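Local coordinates for major pilin backbone protein T-antigen, T13 (Streptococcus pyogenes, PDB 6BBT) that probably builds the shaft of the streptococcal pilus as its major backbone subunit, a trypsin-resistant T antigen containing an isopeptide-type domain, at residues D21-M26 with V193-Q198; V87-S90 with I94-Y97; E101-D104 with Q110-G113; K203-V206 with E210-F213; L234-D237 with T243-A246. All coordinates share one frame; numbering follows the deposited sequence.

Interaction 1. Residues D21-M26 with V193-Q198; sequences DNEILM and VVKIIQ
The junction between the two domains of this pilin is bridged here, where the loop carrying Glu23 and Leu25 leans on Val193-Lys195 at the start of strand 193-198. A type I turn from Asp21 to Ile24 shapes the loop, and an Asx turn reinforces it: Glu23 N bonds to Asp21 OD1 (3.0 Å), coming from above the carboxylate plane. The Glu23 side chain runs across that of Lys195 at about a right angle, its OE1 3.8 Å from Lys195 CG. A bend at chi2 (-72°) lays the lysine's aliphatic part across Glu23. The charged ends stay 4.5 Å apart, Glu23 OE2 to Lys195 NZ. Each has a firmer partner elsewhere: Glu23 OE1 pairs with Lys225, and Lys195 NZ with Asp204. Leu25 makes the apolar part of the contact, bringing CD2 to 3.4 Å from Val193 O and CD1 to 4.1 Å from Val194 CG2. Two waters between the backbones both donate to Glu23 O (2.9 Å each); one also accepts from Lys195 N, and the other donates to Val193 O (2.8 Å). No direct hydrogen bond joins the segments, so the domains meet here through bridging water, aliphatic packing and the nearness of opposite charges, probably with little directed force.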
loop_
_atom_site.group_PDB
_atom_site.type_symbol
_atom_site.label_atom_id
_atom_site.label_comp_id
_atom_site.label_asym_id
_atom_site.label_seq_id
_atom_site.Cartn_x
_atom_site.Cartn_y
_atom_site.Cartn_z
ATOM N N ASP A 21 8.489 -9.844 -3.333
ATOM C CA ASP A 21 9.662 -9.402 -4.108
ATOM C C ASP A 21 10.333 -8.212 -3.410
ATOM O O ASP A 21 9.796 -7.104 -3.422
ATOM C CB ASP A 21 9.215 -9.050 -5.527
ATOM C CG ASP A 21 10.340 -8.537 -6.414
ATOM O OD1 ASP A 21 11.510 -8.459 -5.986
ATOM O OD2 ASP A 21 10.026 -8.202 -7.566
ATOM N N ASN A 22 11.523 -8.449 -2.854
ATOM C CA ASN A 22 12.248 -7.419 -2.131
ATOM C C ASN A 22 12.717 -6.229 -2.948
ATOM O O ASN A 22 13.064 -5.222 -2.363
ATOM C CB ASN A 22 13.425 -8.008 -1.358
ATOM C CG ASN A 22 12.998 -8.907 -0.234
ATOM O OD1 ASN A 22 11.840 -8.927 0.182
ATOM N ND2 ASN A 22 13.945 -9.664 0.276
ATOM N N GLU A 23 12.705 -6.326 -4.279
ATOM C CA GLU A 23 12.984 -5.177 -5.147
ATOM C C GLU A 23 11.880 -4.113 -5.118
ATOM O O GLU A 23 12.092 -3.000 -5.570
ATOM C CB GLU A 23 13.146 -5.623 -6.602
ATOM C CG GLU A 23 14.369 -6.501 -6.835
ATOM C CD GLU A 23 14.743 -6.635 -8.311
ATOM O OE1 GLU A 23 13.902 -6.356 -9.209
ATOM O OE2 GLU A 23 15.897 -7.047 -8.564
ATOM N N ILE A 24 10.690 -4.487 -4.656
ATOM C CA ILE A 24 9.548 -3.578 -4.594
ATOM C C ILE A 24 9.567 -2.850 -3.256
ATOM O O ILE A 24 9.867 -3.447 -2.191
ATOM C CB ILE A 24 8.236 -4.359 -4.806
ATOM C CG1 ILE A 24 8.194 -4.851 -6.268
ATOM C CG2 ILE A 24 7.013 -3.498 -4.479
ATOM C CD1 ILE A 24 7.051 -5.784 -6.570
ATOM N N LEU A 25 9.272 -1.558 -3.303
ATOM C CA LEU A 25 9.197 -0.752 -2.061
ATOM C C LEU A 25 7.838 -0.947 -1.383
ATOM O O LEU A 25 6.816 -0.614 -1.963
ATOM C CB LEU A 25 9.390 0.731 -2.354
ATOM C CG LEU A 25 10.760 1.245 -2.720
ATOM C CD1 LEU A 25 10.720 2.775 -2.768
ATOM C CD2 LEU A 25 11.805 0.739 -1.720
ATOM N N MET A 26 7.850 -1.486 -0.162
ATOM C CA MET A 26 6.636 -1.524 0.689
ATOM C C MET A 26 6.159 -0.069 0.935
ATOM O O MET A 26 6.993 0.795 1.271
ATOM C CB MET A 26 6.970 -2.190 2.034
ATOM C CG MET A 26 5.804 -2.323 3.022
ATOM S SD MET A 26 4.727 -3.709 2.570
ATOM C CE MET A 26 5.705 -5.091 3.165
ATOM N N VAL A 193 15.250 3.012 -2.744
ATOM C CA VAL A 193 15.715 2.708 -4.097
ATOM C C VAL A 193 14.605 2.061 -4.932
ATOM O O VAL A 193 13.762 1.335 -4.411
ATOM C CB VAL A 193 17.006 1.849 -4.142
ATOM C CG1 VAL A 193 18.179 2.595 -3.537
ATOM C CG2 VAL A 193 16.875 0.527 -3.431
ATOM N N VAL A 194 14.592 2.426 -6.204
ATOM C CA VAL A 194 13.697 1.883 -7.201
ATOM C C VAL A 194 14.604 1.334 -8.314
ATOM O O VAL A 194 15.589 1.970 -8.721
ATOM C CB VAL A 194 12.755 2.991 -7.761
ATOM C CG1 VAL A 194 11.867 2.471 -8.892
ATOM C CG2 VAL A 194 11.860 3.554 -6.642
ATOM N N LYS A 195 14.251 0.161 -8.822
ATOM C CA LYS A 195 15.048 -0.485 -9.856
ATOM C C LYS A 195 14.857 0.165 -11.228
ATOM O O LYS A 195 13.769 0.598 -11.584
ATOM C CB LYS A 195 14.694 -1.963 -9.942
ATOM C CG LYS A 195 14.941 -2.703 -8.647
ATOM C CD LYS A 195 16.439 -2.858 -8.414
ATOM C CE LYS A 195 16.719 -3.232 -7.001
ATOM N NZ LYS A 195 18.168 -3.547 -6.901
ATOM N N ILE A 196 15.945 0.242 -11.982
ATOM C CA ILE A 196 15.920 0.680 -13.351
ATOM C C ILE A 196 16.714 -0.347 -14.177
ATOM O O ILE A 196 17.720 -0.881 -13.689
ATOM C CB ILE A 196 16.492 2.098 -13.503
ATOM C CG1 ILE A 196 16.281 2.653 -14.911
ATOM C CG2 ILE A 196 17.966 2.190 -13.145
ATOM C CD1 ILE A 196 16.498 4.149 -15.005
ATOM N N ILE A 197 16.270 -0.596 -15.408
ATOM C CA ILE A 197 17.013 -1.451 -16.338
ATOM C C ILE A 197 17.567 -0.562 -17.418
ATOM O O ILE A 197 16.823 0.116 -18.122
ATOM C CB ILE A 197 16.159 -2.586 -16.922
ATOM C CG1 ILE A 197 15.627 -3.442 -15.772
ATOM C CG2 ILE A 197 17.003 -3.409 -17.927
ATOM C CD1 ILE A 197 14.526 -4.401 -16.149
ATOM N N GLN A 198 18.888 -0.570 -17.536
ATOM C CA GLN A 198 19.609 0.401 -18.325
ATOM C C GLN A 198 20.756 -0.322 -19.027
ATOM O O GLN A 198 21.571 -0.959 -18.368
ATOM C CB GLN A 198 20.127 1.470 -17.363
ATOM C CG GLN A 198 21.114 2.471 -17.924
ATOM C CD GLN A 198 21.446 3.584 -16.925
ATOM O OE1 GLN A 198 20.738 3.791 -15.943
ATOM N NE2 GLN A 198 22.516 4.305 -17.184
HETATM O O HOH W 1 11.733 -1.082 -7.733
HETATM O O HOH W 2 14.157 -1.409 -4.296
#

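Interaction 2. Residues V87-S90 with I94-Y97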
loop_
_atom_site.group_PDB
_atom_site.type_symbol
_atom_site.label_atom_id
_atom_site.label_comp_id
_atom_site.label_asym_id
_atom_site.label_seq_id
_atom_site.Cartn_x
_atom_site.Cartn_y
_atom_site.Cartn_z
ATOM N N VAL A 87 -12.814 -2.699 29.902
ATOM C CA VAL A 87 -14.225 -2.385 29.716
ATOM C C VAL A 87 -15.034 -2.660 30.996
ATOM O O VAL A 87 -14.785 -3.653 31.685
ATOM C CB VAL A 87 -14.803 -3.216 28.547
ATOM C CG1 VAL A 87 -16.277 -2.882 28.289
ATOM C CG2 VAL A 87 -13.967 -2.987 27.284
ATOM N N THR A 88 -16.002 -1.785 31.289
ATOM C CA THR A 88 -16.978 -2.021 32.356
ATOM C C THR A 88 -18.239 -2.648 31.760
ATOM O O THR A 88 -19.060 -1.962 31.139
ATOM C CB THR A 88 -17.340 -0.725 33.117
ATOM O OG1 THR A 88 -16.141 -0.088 33.566
ATOM C CG2 THR A 88 -18.223 -1.031 34.344
ATOM N N PHE A 89 -18.369 -3.958 31.935
ATOM C CA PHE A 89 -19.567 -4.688 31.520
ATOM C C PHE A 89 -20.620 -4.654 32.634
ATOM O O PHE A 89 -20.308 -4.912 33.792
ATOM C CB PHE A 89 -19.223 -6.136 31.187
ATOM C CG PHE A 89 -18.307 -6.293 29.997
ATOM C CD1 PHE A 89 -18.796 -6.123 28.703
ATOM C CD2 PHE A 89 -16.960 -6.636 30.165
ATOM C CE1 PHE A 89 -17.958 -6.287 27.603
ATOM C CE2 PHE A 89 -16.118 -6.794 29.065
ATOM C CZ PHE A 89 -16.622 -6.625 27.783
ATOM N N SER A 90 -21.863 -4.348 32.276
ATOM C CA SER A 90 -22.961 -4.245 33.248
ATOM C C SER A 90 -23.451 -5.590 33.823
ATOM O O SER A 90 -24.114 -5.598 34.859
ATOM C CB SER A 90 -24.140 -3.485 32.631
ATOM O OG SER A 90 -24.425 -3.964 31.333
ATOM N N ILE A 94 -22.628 -12.933 26.826
ATOM C CA ILE A 94 -21.824 -12.938 25.623
ATOM C C ILE A 94 -22.070 -11.609 24.923
ATOM O O ILE A 94 -23.207 -11.265 24.589
ATOM C CB ILE A 94 -22.178 -14.128 24.727
ATOM C CG1 ILE A 94 -21.673 -15.423 25.374
ATOM C CG2 ILE A 94 -21.579 -13.953 23.333
ATOM C CD1 ILE A 94 -22.392 -16.664 24.896
ATOM N N TYR A 95 -20.989 -10.861 24.725
ATOM C CA TYR A 95 -21.063 -9.547 24.134
ATOM C C TYR A 95 -20.444 -9.627 22.741
ATOM O O TYR A 95 -19.317 -10.089 22.578
ATOM C CB TYR A 95 -20.364 -8.545 25.040
ATOM C CG TYR A 95 -21.093 -8.331 26.358
ATOM C CD1 TYR A 95 -20.842 -9.153 27.463
ATOM C CD2 TYR A 95 -22.022 -7.303 26.501
ATOM C CE1 TYR A 95 -21.503 -8.951 28.668
ATOM C CE2 TYR A 95 -22.686 -7.093 27.702
ATOM C CZ TYR A 95 -22.427 -7.919 28.779
ATOM O OH TYR A 95 -23.090 -7.707 29.975
ATOM N N ARG A 96 -21.220 -9.204 21.755
ATOM C CA ARG A 96 -20.915 -9.428 20.356
ATOM C C ARG A 96 -20.527 -8.130 19.658
ATOM O O ARG A 96 -21.242 -7.125 19.749
ATOM C CB ARG A 96 -22.109 -10.032 19.649
ATOM C CG ARG A 96 -21.839 -10.405 18.200
ATOM C CD ARG A 96 -22.928 -11.325 17.684
ATOM N NE ARG A 96 -22.773 -12.677 18.213
ATOM C CZ ARG A 96 -23.714 -13.623 18.173
ATOM N NH1 ARG A 96 -24.908 -13.386 17.644
ATOM N NH2 ARG A 96 -23.460 -14.823 18.681
ATOM N N TYR A 97 -19.412 -8.186 18.934
ATOM C CA TYR A 97 -18.873 -7.023 18.237
ATOM C C TYR A 97 -18.564 -7.370 16.794
ATOM O O TYR A 97 -18.378 -8.540 16.458
ATOM C CB TYR A 97 -17.573 -6.580 18.892
ATOM C CG TYR A 97 -17.625 -6.244 20.361
ATOM C CD1 TYR A 97 -17.615 -7.242 21.330
ATOM C CD2 TYR A 97 -17.617 -4.916 20.784
ATOM C CE1 TYR A 97 -17.637 -6.925 22.681
ATOM C CE2 TYR A 97 -17.621 -4.590 22.127
ATOM C CZ TYR A 97 -17.632 -5.593 23.070
ATOM O OH TYR A 97 -17.638 -5.246 24.402
#
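An aromatic cluster at one end of the N-terminal domain is formed where Phe89, in the loop leading to strand 93-101, folds back onto Tyr95 and Tyr97 of that strand. The two tyrosines are two residues apart, and both project from the same side of the strand toward the loop. Phe89 places CD1 over the centre of the Tyr95 ring, 3.7 Å above its plane and 3.9 Å from Tyr95 CD1. The planes are tilted by 38° and the centroids lie 4.8 Å apart, so the rings meet obliquely while their side chains run past each other in opposite directions. Phe89 CG is anti to its own carbonyl carbon (chi1 -65°), which swings the ring off the loop and toward the strand. Its far edge is met by the Tyr97 hydroxyl, OH lying near the Phe89 ring plane at 3.4 Å from CE1. Within the loop, Val87 CG1 sits over the centre of one Phe89 face.

The hydroxyls find their partners on main chain: Tyr95 OH bonds with Gly91 O, in the link between the segments, and Tyr97 OH with Glu55 O. Glu55 also takes Ser90 N on OE1, a further tie between the loop and Glu55. Val122 of strand 116-123 packs against Tyr95. With no hydrogen bond directly between the two segments, buried rings hold the loop to the strand that follows it, a largely aromatic core closed by a connecting loop at the end of a beta-sandwich domain, in keeping with the transthyretin-like clan of this Spy0128-like domain.

Interaction 3. Residues E101-D104 with Q110-G113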
loop_
_atom_site.group_PDB
_atom_site.type_symbol
_atom_site.label_atom_id
_atom_site.label_comp_id
_atom_site.label_asym_id
_atom_site.label_seq_id
_atom_site.Cartn_x
_atom_site.Cartn_y
_atom_site.Cartn_z
ATOM N N GLU A 101 -11.674 -3.673 8.801
ATOM C CA GLU A 101 -10.522 -2.851 8.451
ATOM C C GLU A 101 -11.030 -1.667 7.668
ATOM O O GLU A 101 -11.757 -1.827 6.707
ATOM C CB GLU A 101 -9.542 -3.620 7.577
ATOM C CG GLU A 101 -8.340 -2.798 7.135
ATOM C CD GLU A 101 -7.363 -3.612 6.290
ATOM O OE1 GLU A 101 -6.651 -4.469 6.825
ATOM O OE2 GLU A 101 -7.332 -3.384 5.075
ATOM N N GLN A 102 -10.594 -0.491 8.059
ATOM C CA GLN A 102 -10.895 0.738 7.336
ATOM C C GLN A 102 -10.258 0.764 5.944
ATOM O O GLN A 102 -9.070 0.438 5.779
ATOM C CB GLN A 102 -10.362 1.893 8.178
ATOM C CG GLN A 102 -10.625 3.282 7.671
ATOM C CD GLN A 102 -10.237 4.311 8.714
ATOM O OE1 GLN A 102 -9.057 4.664 8.877
ATOM N NE2 GLN A 102 -11.232 4.782 9.458
ATOM N N ASN A 103 -11.048 1.137 4.946
ATOM C CA ASN A 103 -10.526 1.420 3.627
ATOM C C ASN A 103 -10.051 2.876 3.566
ATOM O O ASN A 103 -10.852 3.802 3.424
ATOM C CB ASN A 103 -11.559 1.117 2.551
ATOM C CG ASN A 103 -10.963 1.113 1.159
ATOM O OD1 ASN A 103 -10.193 2.006 0.789
ATOM N ND2 ASN A 103 -11.317 0.111 0.375
ATOM N N ASP A 104 -8.738 3.079 3.674
ATOM C CA ASP A 104 -8.184 4.447 3.661
ATOM C C ASP A 104 -8.067 5.052 2.272
ATOM O O ASP A 104 -7.746 6.233 2.161
ATOM C CB ASP A 104 -6.832 4.486 4.353
ATOM C CG ASP A 104 -6.897 4.046 5.792
ATOM O OD1 ASP A 104 -7.867 4.414 6.492
ATOM O OD2 ASP A 104 -5.968 3.357 6.246
ATOM N N GLN A 110 -4.863 -2.186 -2.095
ATOM C CA GLN A 110 -6.105 -2.957 -2.062
ATOM C C GLN A 110 -6.374 -3.393 -0.620
ATOM O O GLN A 110 -5.559 -4.114 -0.013
ATOM C CB GLN A 110 -6.007 -4.161 -2.995
ATOM C CG GLN A 110 -5.800 -3.787 -4.467
ATOM C CD GLN A 110 -4.335 -3.478 -4.842
ATOM O OE1 GLN A 110 -3.449 -4.334 -4.705
ATOM N NE2 GLN A 110 -4.085 -2.268 -5.337
ATOM N N TYR A 111 -7.508 -2.944 -0.079
ATOM C CA TYR A 111 -7.888 -3.144 1.331
ATOM C C TYR A 111 -8.830 -4.342 1.533
ATOM O O TYR A 111 -9.679 -4.593 0.713
ATOM C CB TYR A 111 -8.577 -1.886 1.863
ATOM C CG TYR A 111 -7.645 -0.713 1.938
ATOM C CD1 TYR A 111 -7.413 0.082 0.826
ATOM C CD2 TYR A 111 -6.981 -0.406 3.118
ATOM C CE1 TYR A 111 -6.555 1.160 0.888
ATOM C CE2 TYR A 111 -6.097 0.661 3.187
ATOM C CZ TYR A 111 -5.890 1.439 2.068
ATOM O OH TYR A 111 -5.019 2.508 2.113
ATOM N N ASP A 112 -8.654 -5.070 2.619
ATOM C CA ASP A 112 -9.466 -6.238 2.905
ATOM C C ASP A 112 -10.833 -5.764 3.433
ATOM O O ASP A 112 -10.918 -5.121 4.481
ATOM C CB ASP A 112 -8.762 -7.094 3.946
ATOM C CG ASP A 112 -9.409 -8.460 4.130
ATOM O OD1 ASP A 112 -10.577 -8.670 3.729
ATOM O OD2 ASP A 112 -8.719 -9.333 4.680
ATOM N N GLY A 113 -11.876 -6.059 2.674
ATOM C CA GLY A 113 -13.249 -5.717 3.046
ATOM C C GLY A 113 -13.991 -6.708 3.951
ATOM O O GLY A 113 -15.177 -6.486 4.254
HETATM O O HOH W 3 -12.741 -5.039 6.495
HETATM O O HOH W 4 -11.316 -2.335 4.026
HETATM O O HOH W 5 -9.546 -1.535 -1.983
HETATM O O HOH W 6 -3.492 2.587 4.205
#
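Tyr111, next after Gln110, lays one face of its ring over the backbone of Asn103 and Asp104. Asn103 CA makes a CH-pi contact, 4.2 Å from the ring centroid and 22° off the normal, and Asp104 N lies above the same face toward the rim. The Asn103 amide crosses beside the ring at 36° to its plane, with OD1 3.4 Å from Tyr111 CD1. Glu101 OE2 meets the ring at its edge, near the ring plane, 3.6 Å from Tyr111 CD2. At the phenol end, Tyr111 OH packs against Asp104 CB, and a water 2.6 Å from Tyr111 OH also donates to Asp104 OD2.

Asp112 follows with the direct bond of the contact: its N donates to Glu101 OE2 (3.3 Å), arriving from above the carboxylate plane, 49° out of it. The Glu101 chain, with CG anti to the backbone N, stretches out to meet it. Two waters extend the pairing. One donates to both Asp112 O and Glu101 O (2.8 Å to the latter); the other accepts from Glu101 N (2.9 Å) and probably donates to Asp112 O.

Glu101 OE1 bonds with Lys15 NZ, while Asp112 N also reaches Asn152 OD1. This Lys-Asn-Glu grouping is consistent with the intramolecular isopeptide site of Spy0128-like pilin domains. The chemistry thus implies a second-shell part for Asp112, whose backbone N-H touches both the glutamate and the asparagine and probably helps to set their positions.

Interaction 4. Residues K203-V206 with E210-F213; sequences KDVV and EYKF
Tyr211 slides its ring beneath Val205, whose CG2 stands 3.8 Å above the ring plane and over its centre. This is a CH-pi contact, CG2 being 3.9 Å from the Tyr211 ring centroid and only 13° off the normal. The valine's other methyl, CG1, rests 4.0 Å from Tyr211 CB, so that both branches take hold of the tyrosine, one over the ring and one at its root. With Tyr211 CG anti to the backbone N (chi1 -175°), the ring runs under strand 203-206 and reaches back toward Lys203. On the way its CE2 passes 3.7 Å from Asp204 O, at an oblique angle to the ring.

The strands make no hydrogen bond with each other. Their axes approach to 8.6 Å at 136°, and they belong to different sheets: 201-206 pairs with 193-198, whereas 211-215 edges the four-stranded sheet next to 176-183. The connection between them is therefore a beta-arch, carrying the chain from one layer of the C-terminal domain's sandwich to the other, and Tyr211 fills the angle beneath it.

At the far end the Tyr211 hydroxyl lies 3.8 Å from Lys203 CD, meeting the aliphatic chain crosswise. Its polar bond goes instead to Gln198 OE1 on strand 193-198. Phe213 CD1 abuts the tyrosine ring in its plane, and the Phe213 ring itself meets Phe178 nearly parallel.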
loop_
_atom_site.group_PDB
_atom_site.type_symbol
_atom_site.label_atom_id
_atom_site.label_comp_id
_atom_site.label_asym_id
_atom_site.label_seq_id
_atom_site.Cartn_x
_atom_site.Cartn_y
_atom_site.Cartn_z
ATOM N N LYS A 203 19.921 -1.539 -12.242
ATOM C CA LYS A 203 20.567 -0.564 -11.368
ATOM C C LYS A 203 19.567 0.070 -10.411
ATOM O O LYS A 203 18.370 -0.228 -10.488
ATOM C CB LYS A 203 21.212 0.510 -12.224
ATOM C CG LYS A 203 22.384 0.013 -13.024
ATOM C CD LYS A 203 23.133 1.193 -13.600
ATOM C CE LYS A 203 24.389 0.751 -14.322
ATOM N NZ LYS A 203 24.994 1.912 -15.033
ATOM N N ASP A 204 20.061 0.938 -9.513
ATOM C CA ASP A 204 19.229 1.561 -8.461
ATOM C C ASP A 204 19.139 3.065 -8.660
ATOM O O ASP A 204 20.173 3.755 -8.780
ATOM C CB ASP A 204 19.804 1.306 -7.068
ATOM C CG ASP A 204 19.643 -0.106 -6.601
ATOM O OD1 ASP A 204 18.645 -0.763 -6.933
ATOM O OD2 ASP A 204 20.520 -0.569 -5.851
ATOM N N VAL A 205 17.902 3.558 -8.732
ATOM C CA VAL A 205 17.616 4.974 -8.694
ATOM C C VAL A 205 17.225 5.296 -7.251
ATOM O O VAL A 205 16.348 4.656 -6.696
ATOM C CB VAL A 205 16.469 5.332 -9.643
ATOM C CG1 VAL A 205 16.141 6.824 -9.560
ATOM C CG2 VAL A 205 16.840 4.939 -11.062
ATOM N N VAL A 206 17.883 6.272 -6.642
ATOM C CA VAL A 206 17.542 6.679 -5.290
ATOM C C VAL A 206 16.489 7.789 -5.375
ATOM O O VAL A 206 16.683 8.799 -6.072
ATOM C CB VAL A 206 18.776 7.183 -4.508
ATOM C CG1 VAL A 206 18.381 7.585 -3.085
ATOM C CG2 VAL A 206 19.862 6.119 -4.488
ATOM N N GLU A 210 18.687 13.588 -8.384
ATOM C CA GLU A 210 18.839 13.486 -9.814
ATOM C C GLU A 210 19.559 12.203 -10.199
ATOM O O GLU A 210 20.559 11.843 -9.574
ATOM C CB GLU A 210 19.611 14.691 -10.340
ATOM C CG GLU A 210 18.816 15.976 -10.233
ATOM C CD GLU A 210 19.431 17.131 -11.000
ATOM O OE1 GLU A 210 20.580 17.025 -11.496
ATOM O OE2 GLU A 210 18.743 18.159 -11.115
ATOM N N TYR A 211 19.015 11.519 -11.205
ATOM C CA TYR A 211 19.599 10.328 -11.794
ATOM C C TYR A 211 19.883 10.645 -13.261
ATOM O O TYR A 211 18.956 10.887 -14.035
ATOM C CB TYR A 211 18.652 9.123 -11.671
ATOM C CG TYR A 211 19.283 7.843 -12.163
ATOM C CD1 TYR A 211 19.192 7.470 -13.482
ATOM C CD2 TYR A 211 20.001 7.018 -11.293
ATOM C CE1 TYR A 211 19.806 6.313 -13.952
ATOM C CE2 TYR A 211 20.610 5.854 -11.751
ATOM C CZ TYR A 211 20.515 5.515 -13.083
ATOM O OH TYR A 211 21.108 4.371 -13.539
ATOM N N LYS A 212 21.159 10.658 -13.639
ATOM C CA LYS A 212 21.573 11.044 -14.993
ATOM C C LYS A 212 21.877 9.806 -15.811
ATOM O O LYS A 212 22.463 8.847 -15.304
ATOM C CB LYS A 212 22.773 12.005 -14.951
ATOM C CG LYS A 212 22.379 13.448 -14.598
ATOM C CD LYS A 212 23.596 14.348 -14.399
ATOM C CE LYS A 212 23.232 15.756 -13.897
ATOM N NZ LYS A 212 22.264 16.463 -14.794
ATOM N N PHE A 213 21.435 9.805 -17.064
ATOM C CA PHE A 213 21.706 8.715 -17.996
ATOM C C PHE A 213 21.680 9.250 -19.430
ATOM O O PHE A 213 21.270 10.394 -19.670
ATOM C CB PHE A 213 20.682 7.583 -17.823
ATOM C CG PHE A 213 19.273 7.980 -18.168
ATOM C CD1 PHE A 213 18.450 8.568 -17.216
ATOM C CD2 PHE A 213 18.770 7.783 -19.456
ATOM C CE1 PHE A 213 17.160 8.949 -17.534
ATOM C CE2 PHE A 213 17.475 8.162 -19.775
ATOM C CZ PHE A 213 16.673 8.747 -18.818
#

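Interaction 5. Residues L234-D237 with T243-A246; sequences LTED and TTTA
Glu236 and Thr244 have their CA atoms 8.2 Å apart, the closest pair between strands that share no backbone hydrogen bond: 231-236 belongs to the four-stranded sheet and 242-250 to the sheet facing it. Both side chains point into the gap, and they alone make the contact. The Glu236 chain is extended as far as CD, with CG anti to the backbone N (chi1 -169°), which carries the carboxylate across to the threonine. There OE2 comes 3.1 Å from Thr244 OG1 and 3.6 Å from Thr244 CG2, so the carboxylate meets both branches. A water lies 3.0 Å from Thr244 OG1 and 2.9 Å from Asp237 O and probably donates to them, linking the threonine to the residue just past the end of strand 231-236.

Lys163 and Asn277 come from strands 148-166 and 271-279. Thr244 OG1 is hydrogen-bonded to Asn277 OD1, and Glu236 OE1 makes a weak bond to Lys163 NZ; Leu260, from a loop, and Val275 pack against both contact residues. A lysine, an asparagine and a glutamate gathered between two sheets are consistent with the isopeptide site of pilin domains of this class. What results is a polar cluster flanked by apolar side chains, with the threonine hydroxyl beside both carboxylate and asparagine.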
loop_
_atom_site.group_PDB
_atom_site.type_symbol
_atom_site.label_atom_id
_atom_site.label_comp_id
_atom_site.label_asym_id
_atom_site.label_seq_id
_atom_site.Cartn_x
_atom_site.Cartn_y
_atom_site.Cartn_z
ATOM N N LEU A 234 11.382 14.505 -15.852
ATOM C CA LEU A 234 12.411 14.114 -16.806
ATOM C C LEU A 234 12.807 15.352 -17.578
ATOM O O LEU A 234 11.953 16.095 -18.035
ATOM C CB LEU A 234 11.878 13.058 -17.769
ATOM C CG LEU A 234 12.861 12.564 -18.843
ATOM C CD1 LEU A 234 14.019 11.804 -18.213
ATOM C CD2 LEU A 234 12.129 11.716 -19.875
ATOM N N THR A 235 14.105 15.583 -17.705
ATOM C CA THR A 235 14.613 16.630 -18.577
ATOM C C THR A 235 15.663 16.045 -19.505
ATOM O O THR A 235 16.180 14.949 -19.264
ATOM C CB THR A 235 15.252 17.768 -17.774
ATOM O OG1 THR A 235 16.304 17.240 -16.979
ATOM C CG2 THR A 235 14.261 18.429 -16.868
ATOM N N GLU A 236 15.948 16.769 -20.579
ATOM C CA GLU A 236 17.037 16.429 -21.491
ATOM C C GLU A 236 17.871 17.672 -21.658
ATOM O O GLU A 236 17.340 18.738 -21.899
ATOM C CB GLU A 236 16.511 15.969 -22.865
ATOM C CG GLU A 236 17.585 15.340 -23.773
ATOM C CD GLU A 236 17.154 15.226 -25.234
ATOM O OE1 GLU A 236 16.671 14.149 -25.639
ATOM O OE2 GLU A 236 17.300 16.213 -25.986
ATOM N N ASP A 237 19.183 17.549 -21.564
ATOM C CA ASP A 237 20.057 18.677 -21.877
ATOM C C ASP A 237 19.842 19.170 -23.314
ATOM O O ASP A 237 19.540 18.376 -24.224
ATOM C CB ASP A 237 21.518 18.303 -21.664
ATOM C CG ASP A 237 21.848 18.041 -20.207
ATOM O OD1 ASP A 237 21.022 18.367 -19.340
ATOM O OD2 ASP A 237 22.937 17.515 -19.931
ATOM N N THR A 243 15.699 20.274 -31.942
ATOM C CA THR A 243 14.631 20.670 -31.036
ATOM C C THR A 243 14.045 19.382 -30.478
ATOM O O THR A 243 13.982 18.362 -31.173
ATOM C CB THR A 243 13.550 21.496 -31.730
ATOM O OG1 THR A 243 13.111 20.809 -32.898
ATOM C CG2 THR A 243 14.085 22.848 -32.122
ATOM N N THR A 244 13.614 19.447 -29.225
ATOM C CA THR A 244 13.184 18.268 -28.471
ATOM C C THR A 244 11.744 18.425 -28.011
ATOM O O THR A 244 11.355 19.486 -27.498
ATOM C CB THR A 244 14.096 18.082 -27.254
ATOM O OG1 THR A 244 15.465 18.051 -27.697
ATOM C CG2 THR A 244 13.759 16.811 -26.490
ATOM N N THR A 245 10.957 17.378 -28.211
ATOM C CA THR A 245 9.575 17.311 -27.737
ATOM C C THR A 245 9.368 15.904 -27.187
ATOM O O THR A 245 10.180 15.008 -27.446
ATOM C CB THR A 245 8.561 17.578 -28.873
ATOM O OG1 THR A 245 8.771 16.645 -29.931
ATOM C CG2 THR A 245 8.718 18.984 -29.437
ATOM N N ALA A 246 8.298 15.703 -26.425
ATOM C CA ALA A 246 8.053 14.400 -25.822
ATOM C C ALA A 246 6.566 14.139 -25.714
ATOM O O ALA A 246 5.776 15.085 -25.611
ATOM C CB ALA A 246 8.727 14.308 -24.459
HETATM O O HOH W 7 16.883 19.045 -25.260
#

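How the interactions relate
Interaction 2 is a buried aromatic contact, whereas interactions 3 and 5 lie nearer the surface, 5 polar and 3 a mix of ring packing and polar bonds; interactions 1 and 4 are partly buried. Interactions 3 and 5 look like counterparts in the two domains, each bringing a glutamate to a lysine-asparagine pair, though their centres are 41 Å apart. Interactions 1 and 4 share the hairpin of strands 193-198 and 201-206 and touch directly, with Ile196 packed on Val205, so the domain junction backs onto the arch at Tyr211. Interaction 4 reaches interaction 5 through Phe213 and Leu234. Strand 93-101 connects interactions 2 and 3, about 26 Å apart between centres, along the N-terminal domain.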